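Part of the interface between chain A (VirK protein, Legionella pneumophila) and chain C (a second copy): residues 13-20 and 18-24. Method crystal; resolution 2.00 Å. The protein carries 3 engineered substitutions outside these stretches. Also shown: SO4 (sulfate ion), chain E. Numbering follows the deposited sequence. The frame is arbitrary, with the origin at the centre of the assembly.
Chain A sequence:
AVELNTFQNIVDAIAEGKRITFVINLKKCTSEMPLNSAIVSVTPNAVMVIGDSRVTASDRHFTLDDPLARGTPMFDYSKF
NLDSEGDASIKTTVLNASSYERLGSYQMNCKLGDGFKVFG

Chain A 13-20: AIAEGKRI
Chain C (18-24) KRITFVI

How do the two backbones meet? Chain A ends a helix at Ala A15 and turns through Glu A16 (phi/psi -92/12) and Gly A17 (77/13) before extending. Lys A18 N and, weakly, Glu A16 N donate to Ala A13 O at 3.0 and 3.3 Å; Gly A17 N reaches Ile A14 O at 3.0 Å. Chain C is extended, a strand from Thr C21, and Gly A17 CA lies 5.9 Å from Thr C21 CA.

Why glycine at the turn? At these backbone angles a CB would jam against the preceding carbonyl oxygen. The bare Gly A17 CA packs 3.8 Å from Val C23 CG2.

What does the strand offer? Thr C21 (m) and Val C23 (t) point toward chain A, while Phe C22 (m) points away. Val C23 CG2 sits 3.6 Å from Ile A14 O, and Thr C21 CG2 3.7 Å from Gly A17 O; no hydrogen bond crosses between the stretches.

How can two arginines approach? Arg A19 and Arg C19, each ttt, bring NH1 of Arg A19 within 3.3 Å of Arg C19 NH2, over one guanidinium face of Arg C19. Both are donors, but sulfate offsets their like charges: its O1 accepts from Arg A19 NH1 (2.9 Å) and Arg C19 NH1 (2.8 Å), its O2 from Arg A19 NH2 (2.7 Å).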

# COMPACT_ATOMS: atom_id res chain seq x y z
N ALA A 13 4.09 -17.72 -10.36
CA ALA A 13 4.30 -16.97 -9.13
C ALA A 13 3.00 -16.29 -8.65
O ALA A 13 2.70 -16.25 -7.46
CB ALA A 13 5.42 -15.95 -9.31
N ILE A 14 2.24 -15.78 -9.61
CA ILE A 14 0.97 -15.15 -9.28
C ILE A 14 -0.00 -16.19 -8.69
O ILE A 14 -0.61 -15.97 -7.62
CB ILE A 14 0.37 -14.43 -10.50
CG1 ILE A 14 1.28 -13.28 -10.91
CG2 ILE A 14 -1.05 -13.92 -10.20
CD1 ILE A 14 1.03 -12.78 -12.30
N ALA A 15 -0.08 -17.33 -9.34
CA ALA A 15 -0.99 -18.39 -8.94
C ALA A 15 -0.64 -18.94 -7.56
O ALA A 15 -1.51 -19.40 -6.85
CB ALA A 15 -1.02 -19.50 -10.00
N GLU A 16 0.64 -18.82 -7.18
CA GLU A 16 1.14 -19.27 -5.90
C GLU A 16 1.12 -18.19 -4.84
O GLU A 16 1.73 -18.36 -3.79
CB GLU A 16 2.58 -19.76 -6.03
CG GLU A 16 2.75 -21.13 -6.65
CD GLU A 16 4.15 -21.34 -7.23
OE1 GLU A 16 5.13 -20.71 -6.75
OE2 GLU A 16 4.28 -22.12 -8.20
N GLY A 17 0.45 -17.08 -5.09
CA GLY A 17 0.34 -16.08 -4.05
C GLY A 17 1.54 -15.19 -3.79
O GLY A 17 1.50 -14.44 -2.85
N LYS A 18 2.53 -15.17 -4.65
CA LYS A 18 3.65 -14.24 -4.48
C LYS A 18 3.32 -12.79 -4.91
O LYS A 18 2.70 -12.56 -5.89
CB LYS A 18 4.83 -14.72 -5.26
CG LYS A 18 5.40 -16.00 -4.68
CD LYS A 18 6.26 -16.70 -5.73
CE LYS A 18 6.88 -18.01 -5.23
NZ LYS A 18 8.07 -17.77 -4.38
N ARG A 19 3.80 -11.83 -4.16
CA ARG A 19 3.68 -10.43 -4.54
C ARG A 19 4.77 -10.08 -5.58
O ARG A 19 5.93 -10.37 -5.39
CB ARG A 19 3.76 -9.55 -3.31
CG ARG A 19 3.53 -8.09 -3.69
CD ARG A 19 2.93 -7.26 -2.59
NE ARG A 19 2.84 -5.85 -2.99
CZ ARG A 19 2.46 -4.87 -2.19
NH1 ARG A 19 2.16 -5.17 -0.94
NH2 ARG A 19 2.39 -3.61 -2.64
N ILE A 20 4.35 -9.51 -6.70
CA ILE A 20 5.20 -9.22 -7.84
C ILE A 20 5.80 -7.80 -7.80
O ILE A 20 5.11 -6.83 -7.48
CB ILE A 20 4.34 -9.41 -9.11
CG1 ILE A 20 3.82 -10.87 -9.24
CG2 ILE A 20 5.05 -9.00 -10.37
CD1 ILE A 20 4.84 -11.96 -8.95
N LYS C 18 0.79 -12.47 10.04
CA LYS C 18 1.16 -12.64 8.62
C LYS C 18 0.29 -11.82 7.66
O LYS C 18 -0.92 -11.67 7.86
CB LYS C 18 1.08 -14.10 8.24
CG LYS C 18 2.19 -14.91 8.86
CD LYS C 18 1.82 -16.38 8.82
CE LYS C 18 3.03 -17.25 9.14
NZ LYS C 18 2.68 -18.67 9.38
N ARG C 19 0.91 -11.30 6.62
CA ARG C 19 0.17 -10.57 5.61
C ARG C 19 -0.45 -11.61 4.66
O ARG C 19 0.22 -12.53 4.18
CB ARG C 19 1.05 -9.53 4.87
CG ARG C 19 0.20 -8.69 3.92
CD ARG C 19 0.72 -7.29 3.69
NE ARG C 19 -0.00 -6.66 2.58
CZ ARG C 19 0.26 -5.46 2.07
NH1 ARG C 19 1.27 -4.76 2.54
NH2 ARG C 19 -0.46 -4.99 1.05
N ILE C 20 -1.75 -11.47 4.43
CA ILE C 20 -2.53 -12.42 3.61
C ILE C 20 -2.66 -12.04 2.11
O ILE C 20 -2.91 -10.87 1.77
CB ILE C 20 -3.94 -12.57 4.25
CG1 ILE C 20 -3.85 -13.13 5.69
CG2 ILE C 20 -4.85 -13.45 3.43
CD1 ILE C 20 -2.86 -14.26 5.88
N THR C 21 -2.56 -13.03 1.22
CA THR C 21 -2.82 -12.83 -0.20
C THR C 21 -3.96 -13.73 -0.66
O THR C 21 -4.00 -14.94 -0.35
CB THR C 21 -1.53 -13.01 -1.02
OG1 THR C 21 -0.54 -12.08 -0.54
CG2 THR C 21 -1.77 -12.76 -2.50
N PHE C 22 -4.92 -13.12 -1.36
CA PHE C 22 -6.05 -13.81 -2.02
C PHE C 22 -5.79 -14.00 -3.50
O PHE C 22 -5.43 -13.01 -4.22
CB PHE C 22 -7.36 -13.05 -1.83
CG PHE C 22 -7.70 -12.83 -0.42
CD1 PHE C 22 -8.09 -13.88 0.36
CD2 PHE C 22 -7.58 -11.59 0.15
CE1 PHE C 22 -8.38 -13.70 1.69
CE2 PHE C 22 -7.85 -11.39 1.49
CZ PHE C 22 -8.26 -12.45 2.26
N VAL C 23 -5.95 -15.24 -3.95
CA VAL C 23 -5.78 -15.58 -5.36
C VAL C 23 -7.07 -16.22 -5.85
O VAL C 23 -7.50 -17.26 -5.32
CB VAL C 23 -4.55 -16.47 -5.63
CG1 VAL C 23 -4.43 -16.75 -7.13
CG2 VAL C 23 -3.26 -15.81 -5.13
N ILE C 24 -7.69 -15.58 -6.83
CA ILE C 24 -8.98 -15.95 -7.27
C ILE C 24 -8.91 -16.43 -8.70
O ILE C 24 -8.41 -15.71 -9.59
CB ILE C 24 -10.02 -14.80 -7.19
CG1 ILE C 24 -9.87 -13.91 -5.94
CG2 ILE C 24 -11.42 -15.37 -7.39
CD1 ILE C 24 -10.47 -14.43 -4.72
S SO4 E . 1.61 -1.88 0.49
O1 SO4 E . 2.58 -2.93 0.85
O2 SO4 E . 0.92 -2.44 -0.69
O3 SO4 E . 0.71 -1.74 1.63
O4 SO4 E . 2.31 -0.64 0.12